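Local coordinates for uncharacterized protein YhfS (Escherichia coli, PDB 4J8L), which is of unknown function but carries pyridoxal phosphate bound covalently to a lysine and may have cysteine synthase-like activity, at residues L94-P99 with V118-L123. Residues are numbered along the deposited sequence; the frame is centred on the assembly and turned at random.
Sequences LVHDAP and VDFNDL
ND1 of His96 accepts the backbone N-H of Phe120 at 2.9 Å, a nearly straight bond (164° at the hydrogen) whose donor stands 26° out of the imidazole plane. The bond ties the last residue of strand 92-96 to the turn just after its parallel neighbour, the outermost strand 114-118, in the mixed sheet of the PLP-dependent aminotransferase-like domain; helix 102-111 makes the crossover between them. CG lies anti to the backbone N (chi1 175°), beside the carbonyl carbon, and from there the ring offers ND1 to the turn after Val118. NE2, on the far side of the ring, bonds to Asp149, so both ring nitrogens are engaged, and Tyr151 meets the ring edge-to-face.

Phe120 turns its ring back over the strand. CB of His96 sits above the centre of that ring, 3.6 Å from its centroid, a CH-pi contact, while the backbone N of His96 lies over the same ring near CZ. Leu94 and Phe120 reach toward each other tip to tip, CD2 of Leu94 lying 4.0 Å from CE1 of Phe120. An alanine here in place of Phe120 would probably open a gap beneath His96 CB and leave CD2 of Leu94 without its aromatic neighbour.

Leu94 CD1 also packs on CG1 of Val118, next to helix 123-133. The backbones join through Val118 N to Val95 O at 3.2 Å and a weak bond from Asp97 N to Val118 O, an oxygen also approached by the CA-H of His96. Beyond the strand, residues 119-122 form a type I turn, and OD1 of Asp119 takes the N-H of Asn121 in an Asx turn. That same OD1 lies 3.2 Å from CE1 at the edge of the His96 ring.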
loop_
_atom_site.group_PDB
_atom_site.type_symbol
_atom_site.label_atom_id
_atom_site.label_comp_id
_atom_site.label_asym_id
_atom_site.label_seq_id
_atom_site.Cartn_x
_atom_site.Cartn_y
_atom_site.Cartn_z
ATOM N N LEU A 94 11.262 1.719 16.546
ATOM C CA LEU A 94 12.315 1.687 15.542
ATOM C C LEU A 94 11.743 1.954 14.144
ATOM O O LEU A 94 10.749 1.343 13.738
ATOM C CB LEU A 94 13.032 0.340 15.562
ATOM C CG LEU A 94 14.178 0.200 14.559
ATOM C CD1 LEU A 94 15.454 0.819 15.110
ATOM C CD2 LEU A 94 14.409 -1.253 14.183
ATOM N N VAL A 95 12.371 2.876 13.421
ATOM C CA VAL A 95 12.009 3.153 12.037
ATOM C C VAL A 95 13.247 3.232 11.143
ATOM O O VAL A 95 14.377 3.420 11.618
ATOM C CB VAL A 95 11.199 4.474 11.882
ATOM C CG1 VAL A 95 9.864 4.380 12.600
ATOM C CG2 VAL A 95 12.004 5.651 12.400
ATOM N N HIS A 96 13.013 3.088 9.843
ATOM C CA HIS A 96 14.063 3.159 8.836
ATOM C C HIS A 96 14.574 4.594 8.676
ATOM O O HIS A 96 13.842 5.551 8.931
ATOM C CB HIS A 96 13.494 2.628 7.516
ATOM C CG HIS A 96 14.415 2.750 6.340
ATOM N ND1 HIS A 96 15.754 2.430 6.397
ATOM C CD2 HIS A 96 14.173 3.132 5.063
ATOM C CE1 HIS A 96 16.301 2.620 5.208
ATOM N NE2 HIS A 96 15.361 3.046 4.381
ATOM N N ASP A 97 15.833 4.731 8.262
ATOM C CA ASP A 97 16.450 6.038 8.024
ATOM C C ASP A 97 16.011 6.614 6.684
ATOM O O ASP A 97 16.763 6.607 5.711
ATOM C CB ASP A 97 17.979 5.924 8.094
ATOM C CG ASP A 97 18.678 7.278 8.067
ATOM O OD1 ASP A 97 18.000 8.325 8.157
ATOM O OD2 ASP A 97 19.923 7.290 7.972
ATOM N N ALA A 98 14.779 7.111 6.661
ATOM C CA ALA A 98 14.151 7.654 5.461
ATOM C C ALA A 98 12.877 8.356 5.921
ATOM O O ALA A 98 12.414 8.116 7.034
ATOM C CB ALA A 98 13.818 6.529 4.486
ATOM N N PRO A 99 12.297 9.223 5.073
ATOM C CA PRO A 99 11.085 9.933 5.500
ATOM C C PRO A 99 9.956 9.009 5.969
ATOM O O PRO A 99 9.543 8.088 5.259
ATOM C CB PRO A 99 10.661 10.677 4.231
ATOM C CG PRO A 99 11.946 10.906 3.499
ATOM C CD PRO A 99 12.751 9.664 3.739
ATOM N N VAL A 118 17.507 3.667 12.060
ATOM C CA VAL A 118 18.636 2.914 11.523
ATOM C C VAL A 118 18.368 2.610 10.047
ATOM O O VAL A 118 17.215 2.547 9.618
ATOM C CB VAL A 118 18.873 1.603 12.313
ATOM C CG1 VAL A 118 17.697 0.650 12.128
ATOM C CG2 VAL A 118 20.185 0.941 11.891
ATOM N N ASP A 119 19.431 2.450 9.265
ATOM C CA ASP A 119 19.298 2.133 7.843
ATOM C C ASP A 119 18.921 0.659 7.661
ATOM O O ASP A 119 19.761 -0.217 7.840
ATOM C CB ASP A 119 20.632 2.423 7.142
ATOM C CG ASP A 119 20.513 2.462 5.628
ATOM O OD1 ASP A 119 19.447 2.104 5.097
ATOM O OD2 ASP A 119 21.505 2.847 4.968
ATOM N N PHE A 120 17.668 0.379 7.299
ATOM C CA PHE A 120 17.228 -1.006 7.096
ATOM C C PHE A 120 17.979 -1.678 5.945
ATOM O O PHE A 120 17.917 -2.896 5.781
ATOM C CB PHE A 120 15.721 -1.086 6.809
ATOM C CG PHE A 120 14.839 -0.810 7.998
ATOM C CD1 PHE A 120 15.371 -0.481 9.237
ATOM C CD2 PHE A 120 13.455 -0.901 7.865
ATOM C CE1 PHE A 120 14.541 -0.230 10.323
ATOM C CE2 PHE A 120 12.622 -0.654 8.943
ATOM C CZ PHE A 120 13.161 -0.318 10.172
ATOM N N ASN A 121 18.674 -0.881 5.138
ATOM C CA ASN A 121 19.431 -1.412 4.011
ATOM C C ASN A 121 20.734 -2.046 4.480
ATOM O O ASN A 121 21.434 -2.697 3.704
ATOM C CB ASN A 121 19.720 -0.314 2.983
ATOM C CG ASN A 121 18.463 0.202 2.311
ATOM O OD1 ASN A 121 17.654 -0.573 1.796
ATOM N ND2 ASN A 121 18.291 1.520 2.319
ATOM N N ASP A 122 21.052 -1.838 5.755
ATOM C CA ASP A 122 22.246 -2.406 6.372
ATOM C C ASP A 122 21.791 -3.297 7.518
ATOM O O ASP A 122 21.563 -2.815 8.627
ATOM C CB ASP A 122 23.137 -1.278 6.905
ATOM C CG ASP A 122 24.460 -1.776 7.476
ATOM O OD1 ASP A 122 24.627 -2.996 7.683
ATOM O OD2 ASP A 122 25.339 -0.925 7.732
ATOM N N LEU A 123 21.655 -4.592 7.249
ATOM C CA LEU A 123 21.136 -5.523 8.246
ATOM C C LEU A 123 22.041 -5.619 9.473
ATOM O O LEU A 123 21.564 -5.836 10.586
ATOM C CB LEU A 123 20.911 -6.908 7.636
ATOM C CG LEU A 123 19.748 -7.013 6.652
ATOM C CD1 LEU A 123 19.553 -8.451 6.201
ATOM C CD2 LEU A 123 18.484 -6.476 7.293
#